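Local coordinates for ileal bile acid-binding protein (Danio rerio, PDB 3ELX) that probably binds bile acids and fatty acids inside cells as a member of the fatty-acid binding protein family, at residues Thr42-Asn47 against Phe51-Tyr56; Val63-Ile68 against Ser73-Val78; Gly91-Ile96 against Gln102-Ile107; Glu114-Ser119 against Ala125-Thr130. All coordinates share one frame; numbering follows the deposited sequence.

Contact 1 of 4, residues Thr42-Asn47 against Phe51-Tyr56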
loop_
_atom_site.group_PDB
_atom_site.type_symbol
_atom_site.label_atom_id
_atom_site.label_comp_id
_atom_site.label_asym_id
_atom_site.label_seq_id
_atom_site.Cartn_x
_atom_site.Cartn_y
_atom_site.Cartn_z
ATOM N N THR A 42 0.353 -8.411 -3.892
ATOM C CA THR A 42 -0.883 -7.820 -3.399
ATOM C C THR A 42 -2.051 -8.552 -4.028
ATOM O O THR A 42 -2.092 -8.728 -5.244
ATOM C CB THR A 42 -0.970 -6.326 -3.790
ATOM O OG1 THR A 42 0.113 -5.607 -3.192
ATOM C CG2 THR A 42 -2.268 -5.716 -3.306
ATOM N N GLU A 43 -3.003 -8.972 -3.204
ATOM C CA GLU A 43 -4.238 -9.556 -3.699
ATOM C C GLU A 43 -5.388 -8.613 -3.355
ATOM O O GLU A 43 -5.553 -8.225 -2.193
ATOM C CB GLU A 43 -4.456 -10.917 -3.056
ATOM C CG GLU A 43 -5.708 -11.625 -3.500
ATOM C CD GLU A 43 -5.953 -12.892 -2.702
ATOM O OE1 GLU A 43 -5.282 -13.102 -1.657
ATOM O OE2 GLU A 43 -6.818 -13.678 -3.123
ATOM N N ILE A 44 -6.171 -8.251 -4.366
ATOM C CA ILE A 44 -7.300 -7.345 -4.138
ATOM C C ILE A 44 -8.604 -7.968 -4.620
ATOM O O ILE A 44 -8.669 -8.529 -5.715
ATOM C CB ILE A 44 -7.099 -5.968 -4.811
ATOM C CG1 ILE A 44 -5.745 -5.369 -4.410
ATOM C CG2 ILE A 44 -8.254 -5.002 -4.425
ATOM C CD1 ILE A 44 -5.253 -4.294 -5.355
ATOM N N VAL A 45 -9.635 -7.884 -3.776
ATOM C CA VAL A 45 -10.998 -8.184 -4.190
ATOM C C VAL A 45 -11.786 -6.890 -4.028
ATOM O O VAL A 45 -11.915 -6.361 -2.912
ATOM C CB VAL A 45 -11.638 -9.348 -3.382
ATOM C CG1 VAL A 45 -13.069 -9.583 -3.857
ATOM C CG2 VAL A 45 -10.820 -10.627 -3.529
ATOM N N GLN A 46 -12.251 -6.353 -5.149
ATOM C CA GLN A 46 -12.998 -5.107 -5.151
ATOM C C GLN A 46 -14.417 -5.401 -5.623
ATOM O O GLN A 46 -14.622 -5.861 -6.754
ATOM C CB GLN A 46 -12.348 -4.084 -6.078
ATOM C CG GLN A 46 -13.159 -2.813 -6.192
ATOM C CD GLN A 46 -12.691 -1.862 -7.282
ATOM O OE1 GLN A 46 -13.162 -0.726 -7.345
ATOM N NE2 GLN A 46 -11.792 -2.317 -8.154
ATOM N N ASN A 47 -15.379 -5.163 -4.738
ATOM C CA ASN A 47 -16.782 -5.259 -5.088
ATOM C C ASN A 47 -17.397 -3.875 -4.892
ATOM O O ASN A 47 -17.866 -3.519 -3.810
ATOM C CB ASN A 47 -17.470 -6.348 -4.255
ATOM C CG ASN A 47 -16.910 -7.751 -4.530
ATOM O OD1 ASN A 47 -16.400 -8.039 -5.612
ATOM N ND2 ASN A 47 -16.999 -8.620 -3.535
ATOM N N PHE A 51 -13.670 -3.111 -0.527
ATOM C CA PHE A 51 -12.354 -3.689 -0.849
ATOM C C PHE A 51 -11.864 -4.643 0.225
ATOM O O PHE A 51 -12.041 -4.389 1.420
ATOM C CB PHE A 51 -11.281 -2.601 -0.952
ATOM C CG PHE A 51 -11.358 -1.764 -2.187
ATOM C CD1 PHE A 51 -12.283 -0.732 -2.284
ATOM C CD2 PHE A 51 -10.462 -1.975 -3.240
ATOM C CE1 PHE A 51 -12.348 0.063 -3.416
ATOM C CE2 PHE A 51 -10.515 -1.171 -4.385
ATOM C CZ PHE A 51 -11.453 -0.155 -4.472
ATOM N N THR A 52 -11.220 -5.723 -0.213
ATOM C CA THR A 52 -10.403 -6.562 0.665
ATOM C C THR A 52 -9.011 -6.543 0.055
ATOM O O THR A 52 -8.821 -6.983 -1.086
ATOM C CB THR A 52 -10.920 -8.010 0.737
ATOM O OG1 THR A 52 -12.284 -8.010 1.170
ATOM C CG2 THR A 52 -10.066 -8.844 1.703
ATOM N N TRP A 53 -8.051 -6.038 0.817
ATOM C CA TRP A 53 -6.733 -5.723 0.280
ATOM C C TRP A 53 -5.701 -6.489 1.089
ATOM O O TRP A 53 -5.512 -6.212 2.265
ATOM C CB TRP A 53 -6.509 -4.217 0.423
ATOM C CG TRP A 53 -5.427 -3.671 -0.443
ATOM C CD1 TRP A 53 -4.083 -3.901 -0.337
ATOM C CD2 TRP A 53 -5.598 -2.781 -1.554
ATOM N NE1 TRP A 53 -3.405 -3.206 -1.316
ATOM C CE2 TRP A 53 -4.315 -2.514 -2.075
ATOM C CE3 TRP A 53 -6.714 -2.175 -2.151
ATOM C CZ2 TRP A 53 -4.113 -1.664 -3.165
ATOM C CZ3 TRP A 53 -6.514 -1.340 -3.247
ATOM C CH2 TRP A 53 -5.220 -1.099 -3.742
ATOM N N THR A 54 -5.052 -7.463 0.455
ATOM C CA THR A 54 -4.143 -8.371 1.161
ATOM C C THR A 54 -2.721 -8.229 0.632
ATOM O O THR A 54 -2.499 -8.230 -0.580
ATOM C CB THR A 54 -4.636 -9.832 1.008
ATOM O OG1 THR A 54 -5.979 -9.941 1.502
ATOM C CG2 THR A 54 -3.749 -10.792 1.768
ATOM N N GLN A 55 -1.765 -8.083 1.545
ATOM C CA GLN A 55 -0.359 -7.962 1.166
ATOM C C GLN A 55 0.436 -9.067 1.830
ATOM O O GLN A 55 0.319 -9.301 3.041
ATOM C CB GLN A 55 0.228 -6.598 1.566
ATOM C CG GLN A 55 -0.487 -5.418 0.930
ATOM C CD GLN A 55 -0.026 -4.097 1.509
ATOM O OE1 GLN A 55 0.101 -3.952 2.722
ATOM N NE2 GLN A 55 0.218 -3.125 0.646
ATOM N N TYR A 56 1.268 -9.728 1.031
ATOM C CA TYR A 56 2.057 -10.854 1.486
ATOM C C TYR A 56 3.494 -10.434 1.763
ATOM O O TYR A 56 4.363 -10.494 0.889
ATOM C CB TYR A 56 1.990 -11.980 0.448
ATOM C CG TYR A 56 0.597 -12.560 0.312
ATOM C CD1 TYR A 56 0.202 -13.651 1.080
ATOM C CD2 TYR A 56 -0.334 -12.008 -0.579
ATOM C CE1 TYR A 56 -1.072 -14.194 0.975
ATOM C CE2 TYR A 56 -1.619 -12.548 -0.699
ATOM C CZ TYR A 56 -1.985 -13.641 0.084
ATOM O OH TYR A 56 -3.258 -14.185 0.001
HETATM O O HOH W 1 -0.522 -3.411 -1.902
HETATM O O HOH W 2 -14.073 -7.044 -0.914
#
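The indole of Trp53 carries Ile44 on one face: the methyl CD1 of Ile44 sits 3.6 Å from the centroid of the six-membered ring, 13° off its normal, a CH-pi contact. At the indole's edge, in its plane, water 1 accepts from NE1 of Trp53 and also meets Thr42 OG1 and Gln55 NE2, while the methyl CG2 of Thr42 approaches NE1 of Trp53 obliquely at 3.4 Å. Gln55 binds cholate in a complex of this protein, though none is bound here. Next along the same side of the sheet, the Phe51 ring has CG of Gln46 over one face, 3.8 Å from its centroid, and CG2 of Ile44 at its edge. On the other side, Tyr56 OH donates to Glu43 OE1 over 2.8 Å; the carboxylate reaches it because CG of Glu43 stands anti to the backbone N (chi1 -180°) and the chain beyond stays extended. Replacing Trp53 by an alanine would probably strip Ile44 CD1 of its aromatic floor and cost water 1 its indole donor. Four backbone hydrogen bonds, exchanged by Glu43 with Thr54 and by Val45 with Thr52, fix the antiparallel register. This hairpin forms part of the barrel wall, with strand 61-68 beyond 51-56 and strand 8-16 beyond 42-47. Across the interior, Trp53 meets Leu94 of strand 93-97 and Glu114 of strand 111-119.

Contact 2 of 4, residues Val63-Ile68 against Ser73-Val78. With EDO (1,2-ethanediol), chain B.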
loop_
_atom_site.group_PDB
_atom_site.type_symbol
_atom_site.label_atom_id
_atom_site.label_comp_id
_atom_site.label_asym_id
_atom_site.label_seq_id
_atom_site.Cartn_x
_atom_site.Cartn_y
_atom_site.Cartn_z
ATOM N N VAL A 63 -0.946 -9.056 5.626
ATOM C CA VAL A 63 -1.658 -7.881 6.124
ATOM C C VAL A 63 -2.911 -7.761 5.286
ATOM O O VAL A 63 -2.815 -7.625 4.082
ATOM C CB VAL A 63 -0.807 -6.603 5.996
ATOM C CG1 VAL A 63 -1.597 -5.366 6.458
ATOM C CG2 VAL A 63 0.472 -6.734 6.798
ATOM N N THR A 64 -4.073 -7.827 5.930
ATOM C CA THR A 64 -5.345 -7.681 5.228
ATOM C C THR A 64 -6.128 -6.504 5.781
ATOM O O THR A 64 -6.355 -6.401 6.993
ATOM C CB THR A 64 -6.196 -8.960 5.344
ATOM O OG1 THR A 64 -5.461 -10.055 4.800
ATOM C CG2 THR A 64 -7.496 -8.830 4.565
ATOM N N ASN A 65 -6.527 -5.617 4.882
ATOM C CA ASN A 65 -7.407 -4.512 5.230
ATOM C C ASN A 65 -8.695 -4.631 4.460
ATOM O O ASN A 65 -8.683 -4.806 3.244
ATOM C CB ASN A 65 -6.742 -3.167 4.959
ATOM C CG ASN A 65 -5.877 -2.721 6.115
ATOM O OD1 ASN A 65 -6.324 -2.732 7.258
ATOM N ND2 ASN A 65 -4.636 -2.359 5.832
ATOM N N LYS A 66 -9.799 -4.570 5.197
ATOM C CA LYS A 66 -11.133 -4.560 4.616
ATOM C C LYS A 66 -11.741 -3.200 4.901
ATOM O O LYS A 66 -11.840 -2.768 6.065
ATOM C CB LYS A 66 -12.003 -5.670 5.208
ATOM C CG LYS A 66 -11.516 -7.052 4.844
ATOM C CD LYS A 66 -12.190 -8.125 5.683
ATOM C CE LYS A 66 -13.334 -8.803 4.942
ATOM N NZ LYS A 66 -14.439 -7.871 4.589
ATOM N N PHE A 67 -12.102 -2.503 3.830
ATOM C CA PHE A 67 -12.676 -1.173 3.973
ATOM C C PHE A 67 -13.737 -0.916 2.928
ATOM O O PHE A 67 -13.726 -1.534 1.860
ATOM C CB PHE A 67 -11.591 -0.087 3.927
ATOM C CG PHE A 67 -10.766 -0.085 2.667
ATOM C CD1 PHE A 67 -9.563 -0.795 2.604
ATOM C CD2 PHE A 67 -11.174 0.645 1.541
ATOM C CE1 PHE A 67 -8.778 -0.790 1.427
ATOM C CE2 PHE A 67 -10.395 0.665 0.372
ATOM C CZ PHE A 67 -9.205 -0.051 0.310
ATOM N N ILE A 68 -14.668 -0.026 3.254
ATOM C CA ILE A 68 -15.649 0.456 2.280
ATOM C C ILE A 68 -15.370 1.933 2.070
ATOM O O ILE A 68 -15.351 2.711 3.031
ATOM C CB ILE A 68 -17.105 0.231 2.764
ATOM C CG1 ILE A 68 -17.355 -1.274 2.930
ATOM C CG2 ILE A 68 -18.102 0.866 1.784
ATOM C CD1 ILE A 68 -18.619 -1.612 3.689
ATOM N N SER A 73 -14.060 2.393 8.661
ATOM C CA SER A 73 -13.672 0.989 8.566
ATOM C C SER A 73 -12.536 0.661 9.511
ATOM O O SER A 73 -11.597 1.438 9.651
ATOM C CB SER A 73 -13.228 0.658 7.138
ATOM O OG SER A 73 -14.262 0.905 6.201
ATOM N N ASP A 74 -12.632 -0.496 10.159
ATOM C CA ASP A 74 -11.542 -1.002 10.979
ATOM C C ASP A 74 -10.399 -1.428 10.068
ATOM O O ASP A 74 -10.597 -2.233 9.151
ATOM C CB ASP A 74 -12.016 -2.201 11.810
ATOM C CG ASP A 74 -13.026 -1.813 12.882
ATOM O OD1 ASP A 74 -12.915 -0.710 13.456
ATOM O OD2 ASP A 74 -13.936 -2.626 13.165
ATOM N N MET A 75 -9.212 -0.877 10.312
ATOM C CA MET A 75 -8.025 -1.211 9.520
ATOM C C MET A 75 -6.806 -1.464 10.402
ATOM O O MET A 75 -6.858 -1.272 11.617
ATOM C CB MET A 75 -7.750 -0.114 8.487
ATOM C CG MET A 75 -8.731 -0.139 7.299
ATOM S SD MET A 75 -8.552 1.255 6.174
ATOM C CE MET A 75 -9.362 2.540 7.057
ATOM N N GLU A 76 -5.723 -1.924 9.782
ATOM C CA GLU A 76 -4.482 -2.209 10.494
ATOM C C GLU A 76 -3.305 -1.699 9.668
ATOM O O GLU A 76 -3.334 -1.697 8.434
ATOM C CB GLU A 76 -4.335 -3.722 10.768
ATOM C CG GLU A 76 -3.190 -4.109 11.708
ATOM C CD GLU A 76 -2.678 -5.539 11.489
ATOM O OE1 GLU A 76 -1.911 -5.782 10.514
ATOM O OE2 GLU A 76 -3.020 -6.419 12.315
ATOM N N THR A 77 -2.267 -1.245 10.357
ATOM C CA THR A 77 -1.040 -0.855 9.687
ATOM C C THR A 77 -0.203 -2.103 9.432
ATOM O O THR A 77 -0.436 -3.152 10.035
ATOM C CB THR A 77 -0.219 0.115 10.548
ATOM O OG1 THR A 77 0.227 -0.561 11.730
ATOM C CG2 THR A 77 -1.050 1.325 10.943
ATOM N N VAL A 78 0.786 -1.976 8.553
ATOM C CA VAL A 78 1.748 -3.050 8.295
ATOM C C VAL A 78 2.437 -3.493 9.598
ATOM O O VAL A 78 2.710 -4.680 9.808
ATOM C CB VAL A 78 2.804 -2.597 7.252
ATOM C CG1 VAL A 78 3.826 -3.687 7.004
ATOM C CG2 VAL A 78 2.131 -2.187 5.934
HETATM C C1 EDO B . -2.782 -0.574 0.964
HETATM O O1 EDO B . -2.131 0.366 1.406
HETATM C C2 EDO B . -4.049 -1.022 1.651
HETATM O O2 EDO B . -3.719 -1.782 2.823
HETATM O O HOH W 3 -3.791 -6.780 8.869
HETATM O O HOH W 4 -9.651 -4.473 8.038
#
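Asn65 bridges to Glu76 with both ends of its amide. Its OD1 accepts from Glu76 N at 2.7 Å, in the carbonyl plane and on a lone pair, and its ND2 donates to Glu76 O at 3.0 Å with that oxygen lying in the amide plane. A chi1 of -85° places CG opposite the carbonyl carbon and lets the amide reach the facing backbone. ND2 gives a further hydrogen bond, 3.2 Å to O2 of the 1,2-ethanediol, probably from the crystallisation liquor.

At the other end Ser73 OG takes the N-H of Ile68 at 3.1 Å and also bonds to Lys71 O in the turn before it. Phe67 holds CG between its backbone N and carbonyl carbon (chi1 58°), which leads the ring away from 73-78; Met75, bent at chi3, keeps SD 4.0 Å from Phe67 CB and oblique to the ring, a Met-aromatic contact. Water 4 links Lys66 N to Asp74 O. Near Val78, a cholate-site residue, Val63 CG2 packs on its CA.

Between these strands side chains and water do the work that backbone pairing does in a regular sheet, consistent with the gap between neighbouring strands characteristic of fatty-acid binding proteins.

Contact 3 of 4, residues Gly91-Ile96 against Gln102-Ile107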
loop_
_atom_site.group_PDB
_atom_site.type_symbol
_atom_site.label_atom_id
_atom_site.label_comp_id
_atom_site.label_asym_id
_atom_site.label_seq_id
_atom_site.Cartn_x
_atom_site.Cartn_y
_atom_site.Cartn_z
ATOM N N GLY A 91 -11.450 10.118 -9.006
ATOM C CA GLY A 91 -10.897 9.805 -10.323
ATOM C C GLY A 91 -10.166 8.479 -10.416
ATOM O O GLY A 91 -9.158 8.373 -11.126
ATOM N N GLY A 92 -10.669 7.469 -9.706
ATOM C CA GLY A 92 -10.092 6.123 -9.729
ATOM C C GLY A 92 -8.928 5.919 -8.768
ATOM O O GLY A 92 -8.384 4.812 -8.668
ATOM N N LYS A 93 -8.539 6.985 -8.074
ATOM C CA LYS A 93 -7.440 6.924 -7.090
ATOM C C LYS A 93 -7.971 6.851 -5.659
ATOM O O LYS A 93 -8.781 7.689 -5.248
ATOM C CB LYS A 93 -6.546 8.167 -7.179
ATOM C CG LYS A 93 -5.844 8.437 -8.502
ATOM C CD LYS A 93 -5.098 9.772 -8.418
ATOM C CE LYS A 93 -3.651 9.635 -7.929
ATOM N NZ LYS A 93 -3.424 8.707 -6.776
ATOM N N LEU A 94 -7.514 5.843 -4.917
ATOM C CA LEU A 94 -7.828 5.710 -3.491
ATOM C C LEU A 94 -6.849 6.517 -2.668
ATOM O O LEU A 94 -5.661 6.556 -2.991
ATOM C CB LEU A 94 -7.702 4.252 -3.063
ATOM C CG LEU A 94 -8.745 3.273 -3.596
ATOM C CD1 LEU A 94 -8.318 1.858 -3.286
ATOM C CD2 LEU A 94 -10.106 3.555 -2.979
ATOM N N THR A 95 -7.341 7.157 -1.606
ATOM C CA THR A 95 -6.461 7.774 -0.620
ATOM C C THR A 95 -6.770 7.167 0.737
ATOM O O THR A 95 -7.907 7.236 1.224
ATOM C CB THR A 95 -6.615 9.317 -0.561
ATOM O OG1 THR A 95 -6.226 9.890 -1.816
ATOM C CG2 THR A 95 -5.725 9.906 0.538
ATOM N N ILE A 96 -5.750 6.566 1.334
ATOM C CA ILE A 96 -5.853 6.022 2.678
ATOM C C ILE A 96 -4.935 6.857 3.546
ATOM O O ILE A 96 -3.732 6.965 3.276
ATOM C CB ILE A 96 -5.413 4.548 2.760
ATOM C CG1 ILE A 96 -6.167 3.704 1.722
ATOM C CG2 ILE A 96 -5.616 4.025 4.188
ATOM C CD1 ILE A 96 -5.758 2.229 1.706
ATOM N N GLN A 102 0.558 9.175 4.060
ATOM C CA GLN A 102 -0.586 9.176 3.152
ATOM C C GLN A 102 -0.334 8.155 2.067
ATOM O O GLN A 102 0.779 8.083 1.543
ATOM C CB GLN A 102 -0.748 10.551 2.501
ATOM C CG GLN A 102 -1.272 11.602 3.456
ATOM C CD GLN A 102 -2.610 11.210 4.053
ATOM O OE1 GLN A 102 -2.706 10.918 5.248
ATOM N NE2 GLN A 102 -3.647 11.191 3.221
ATOM N N GLN A 103 -1.352 7.360 1.746
ATOM C CA GLN A 103 -1.222 6.345 0.690
ATOM C C GLN A 103 -2.195 6.652 -0.428
ATOM O O GLN A 103 -3.377 6.809 -0.174
ATOM C CB GLN A 103 -1.571 4.967 1.248
ATOM C CG GLN A 103 -1.417 3.854 0.242
ATOM C CD GLN A 103 0.030 3.650 -0.117
ATOM O OE1 GLN A 103 0.912 3.853 0.709
ATOM N NE2 GLN A 103 0.288 3.281 -1.365
ATOM N N THR A 104 -1.708 6.747 -1.663
ATOM C CA THR A 104 -2.610 6.900 -2.807
ATOM C C THR A 104 -2.379 5.729 -3.731
ATOM O O THR A 104 -1.238 5.344 -3.969
ATOM C CB THR A 104 -2.393 8.207 -3.586
ATOM O OG1 THR A 104 -1.123 8.166 -4.248
ATOM C CG2 THR A 104 -2.460 9.399 -2.661
ATOM N N THR A 105 -3.458 5.147 -4.230
ATOM C CA THR A 105 -3.320 3.969 -5.066
ATOM C C THR A 105 -4.266 4.046 -6.248
ATOM O O THR A 105 -5.423 4.421 -6.109
ATOM C CB THR A 105 -3.531 2.695 -4.255
ATOM O OG1 THR A 105 -2.573 2.670 -3.176
ATOM C CG2 THR A 105 -3.350 1.463 -5.129
ATOM N N GLU A 106 -3.760 3.680 -7.416
ATOM C CA GLU A 106 -4.599 3.668 -8.604
ATOM C C GLU A 106 -4.123 2.630 -9.600
ATOM O O GLU A 106 -3.022 2.101 -9.466
ATOM C CB GLU A 106 -4.647 5.056 -9.255
ATOM C CG GLU A 106 -3.326 5.529 -9.849
ATOM C CD GLU A 106 -3.482 6.800 -10.678
ATOM O OE1 GLU A 106 -4.574 7.041 -11.251
ATOM O OE2 GLU A 106 -2.501 7.565 -10.763
ATOM N N ILE A 107 -4.974 2.338 -10.579
ATOM C CA ILE A 107 -4.559 1.540 -11.723
ATOM C C ILE A 107 -4.220 2.518 -12.837
ATOM O O ILE A 107 -5.062 3.323 -13.242
ATOM C CB ILE A 107 -5.650 0.549 -12.192
ATOM C CG1 ILE A 107 -6.101 -0.372 -11.045
ATOM C CG2 ILE A 107 -5.148 -0.267 -13.393
ATOM C CD1 ILE A 107 -4.983 -1.148 -10.330
HETATM O O HOH W 5 -7.140 6.490 -12.003
HETATM O O HOH W 6 -7.692 3.411 -10.751
HETATM O O HOH W 7 -0.735 10.091 -5.975
#
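Lys93 lies across Glu106, meeting it through carbon rather than charge: CG of Lys93 is 3.3 Å from OE1 of Glu106, while Lys93 NZ stays 4.2 Å from Glu106 OE2, beyond a salt bridge. The lysine chain, bent at chi3 and chi4, swings NZ over to Thr104, 3.4 Å from its CB, and water 7 joins NZ to Thr104 OG1. Glu106 turns its CG between backbone N and carbonyl carbon (chi1 67°), and water 5 lies between its OE1 and Gly91 O, within hydrogen-bonding distance of both. Water 6 connects Gly92 O with Ile107 N, so water takes over where the ladder frays toward the glycine turn.

Along the same face OG1 of Thr95 lies against CG2 of Thr104, and CG2 of Thr95 is 3.6 Å from Gln102 NE2, whose polar partner is Ser97 OG. Behind these side chains the backbone sets the spacing: Leu94 pairs with Thr105 and Ile96 with Gln103, each pair exchanging two hydrogen bonds. On the opposite face, Leu94, a cholate-site residue, packs on Phe51 and Trp53, and Gln103 OE1 bonds Ser116 OG of the next strand.

The hairpin is thus two-sided. Charged and hydroxyl groups with bridging waters occupy the Lys93-Thr104 side, where lysine and glutamate probably attract each other only loosely; the other side turns Leu94 and Ile96 inward together with the polar Gln103 and Thr105.

Contact 4 of 4, residues Glu114-Ser119 against Ala125-Thr130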
loop_
_atom_site.group_PDB
_atom_site.type_symbol
_atom_site.label_atom_id
_atom_site.label_comp_id
_atom_site.label_asym_id
_atom_site.label_seq_id
_atom_site.Cartn_x
_atom_site.Cartn_y
_atom_site.Cartn_z
ATOM N N GLU A 114 1.195 2.488 -6.398
ATOM C CA GLU A 114 0.955 2.802 -4.994
ATOM C C GLU A 114 1.983 3.811 -4.519
ATOM O O GLU A 114 3.182 3.553 -4.588
ATOM C CB GLU A 114 1.035 1.537 -4.153
ATOM C CG GLU A 114 -0.031 0.525 -4.503
ATOM C CD GLU A 114 0.105 -0.747 -3.698
ATOM O OE1 GLU A 114 -0.396 -0.781 -2.553
ATOM O OE2 GLU A 114 0.717 -1.706 -4.210
ATOM N N THR A 115 1.509 4.969 -4.062
ATOM C CA THR A 115 2.408 6.044 -3.644
ATOM C C THR A 115 2.220 6.317 -2.151
ATOM O O THR A 115 1.108 6.654 -1.715
ATOM C CB THR A 115 2.130 7.327 -4.446
ATOM O OG1 THR A 115 2.250 7.074 -5.852
ATOM C CG2 THR A 115 3.091 8.456 -4.034
ATOM N N SER A 116 3.301 6.186 -1.382
ATOM C CA SER A 116 3.281 6.477 0.052
ATOM C C SER A 116 4.070 7.764 0.289
ATOM O O SER A 116 5.225 7.880 -0.122
ATOM C CB SER A 116 3.895 5.325 0.855
ATOM O OG SER A 116 3.363 4.061 0.489
ATOM N N THR A 117 3.441 8.729 0.953
ATOM C CA THR A 117 4.032 10.049 1.126
ATOM C C THR A 117 4.153 10.344 2.612
ATOM O O THR A 117 3.156 10.397 3.331
ATOM C CB THR A 117 3.156 11.101 0.439
ATOM O OG1 THR A 117 3.024 10.744 -0.944
ATOM C CG2 THR A 117 3.765 12.502 0.566
ATOM N N ALA A 118 5.390 10.505 3.069
ATOM C CA ALA A 118 5.640 10.826 4.468
ATOM C C ALA A 118 6.384 12.150 4.597
ATOM O O ALA A 118 7.051 12.595 3.663
ATOM C CB ALA A 118 6.409 9.711 5.135
ATOM N N SER A 119 6.264 12.769 5.762
ATOM C CA SER A 119 6.811 14.096 5.972
ATOM C C SER A 119 7.483 14.199 7.335
ATOM O O SER A 119 6.917 13.764 8.335
ATOM C CB SER A 119 5.676 15.112 5.853
ATOM O OG SER A 119 6.046 16.367 6.370
ATOM N N ALA A 125 9.492 12.300 2.084
ATOM C CA ALA A 125 9.968 11.092 1.426
ATOM C C ALA A 125 8.784 10.374 0.817
ATOM O O ALA A 125 7.737 10.229 1.456
ATOM C CB ALA A 125 10.708 10.179 2.387
ATOM N N VAL A 126 8.975 9.937 -0.422
ATOM C CA VAL A 126 7.917 9.323 -1.215
ATOM C C VAL A 126 8.370 7.963 -1.743
ATOM O O VAL A 126 9.421 7.849 -2.395
ATOM C CB VAL A 126 7.511 10.212 -2.408
ATOM C CG1 VAL A 126 6.384 9.559 -3.202
ATOM C CG2 VAL A 126 7.080 11.598 -1.935
ATOM N N LEU A 127 7.582 6.942 -1.435
ATOM C CA LEU A 127 7.769 5.611 -1.993
ATOM C C LEU A 127 6.733 5.394 -3.095
ATOM O O LEU A 127 5.533 5.553 -2.867
ATOM C CB LEU A 127 7.602 4.550 -0.907
ATOM C CG LEU A 127 7.427 3.093 -1.332
ATOM C CD1 LEU A 127 8.653 2.563 -2.074
ATOM C CD2 LEU A 127 7.114 2.232 -0.104
ATOM N N VAL A 128 7.208 5.056 -4.290
ATOM C CA VAL A 128 6.319 4.693 -5.386
ATOM C C VAL A 128 6.567 3.243 -5.772
ATOM O O VAL A 128 7.666 2.886 -6.181
ATOM C CB VAL A 128 6.525 5.579 -6.640
ATOM C CG1 VAL A 128 5.509 5.208 -7.720
ATOM C CG2 VAL A 128 6.432 7.070 -6.302
ATOM N N ARG A 129 5.537 2.415 -5.627
ATOM C CA ARG A 129 5.617 1.004 -6.009
ATOM C C ARG A 129 4.701 0.752 -7.189
ATOM O O ARG A 129 3.550 1.170 -7.180
ATOM C CB ARG A 129 5.187 0.112 -4.843
ATOM C CG ARG A 129 6.122 0.131 -3.636
ATOM C CD ARG A 129 5.749 -0.941 -2.589
ATOM N NE ARG A 129 5.255 -2.160 -3.220
ATOM C CZ ARG A 129 3.974 -2.516 -3.277
ATOM N NH1 ARG A 129 3.037 -1.767 -2.712
ATOM N NH2 ARG A 129 3.628 -3.633 -3.894
ATOM N N THR A 130 5.212 0.064 -8.208
ATOM C CA THR A 130 4.419 -0.261 -9.382
ATOM C C THR A 130 4.401 -1.778 -9.499
ATOM O O THR A 130 5.458 -2.398 -9.528
ATOM C CB THR A 130 5.034 0.350 -10.652
ATOM O OG1 THR A 130 5.077 1.776 -10.514
ATOM C CG2 THR A 130 4.206 -0.023 -11.882
#
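Glu114 and Arg129 form the one salt bridge between these strands, OE2 of Glu114 lying 2.8 Å from NH1 of Arg129. The side chains run side by side in the same direction, yet the carboxylate stands 76° from the guanidinium plane, and the N-H points poorly at the oxygen (129°), so as a hydrogen bond it is weak. A bend at chi3 (36°) brings NH1 of the arginine back to the glutamate, while NH2 of Arg129 bonds Thr12 OG1 of strand 8-16. Both residues are buried, so an alanine in place of Glu114 would probably leave the arginine's charge without its mate inside the barrel and let NH1 shift.

Backbone hydrogen bonds come in three two-way pairs: Glu114 with Arg129, Ser116 with Leu127, and Ala118 with Ala125. The first pair's are nearly straight, N of Glu114 to O of Arg129 and N of Arg129 to O of Glu114, 2.8 Å each. CA-H contacts fill the intervening positions, among them Val126 CA to Ser116 O at 3.2 Å.

Apolar packing is modest. On the Thr115 face, CG2 of Thr115 meets CG1 of Val126 at 3.6 Å; on the other, CB of Ser116 and CB of Leu127 stand 4.2 Å apart, and strand 102-108 satisfies the Ser116 hydroxyl.

Helix 18-24 covers the inward face at this end, Phe21 resting on Ser116, Ala118 and Leu127. The hairpin is thus part of a beta-barrel capped by a helical lid, as in fatty-acid binding proteins, with the Glu114-Arg129 pair buried inside it in this model.

In the fold
All four contacts belong to one antiparallel barrel sheet, and three of them, contacts 1, 3 and 4, are ordinary hairpins with backbone ladders; contact 2 joins the sheet's two outermost strands through side chains and water. Contact 4 is the most buried, and the others are partly buried. Strands 50-57 and 61-68 tie contact 1 to contact 2, as 102-108 and 111-119 tie contact 3 to contact 4. Across the interior, Trp53 of contact 1 packs on Thr105 of contact 3, and Phe67 of contact 2 reaches Leu94. Contacts 2 and 4 stay apart, nearest atoms about 8 Å. Aromatic packing thus marks contact 1, and buried charge contact 4.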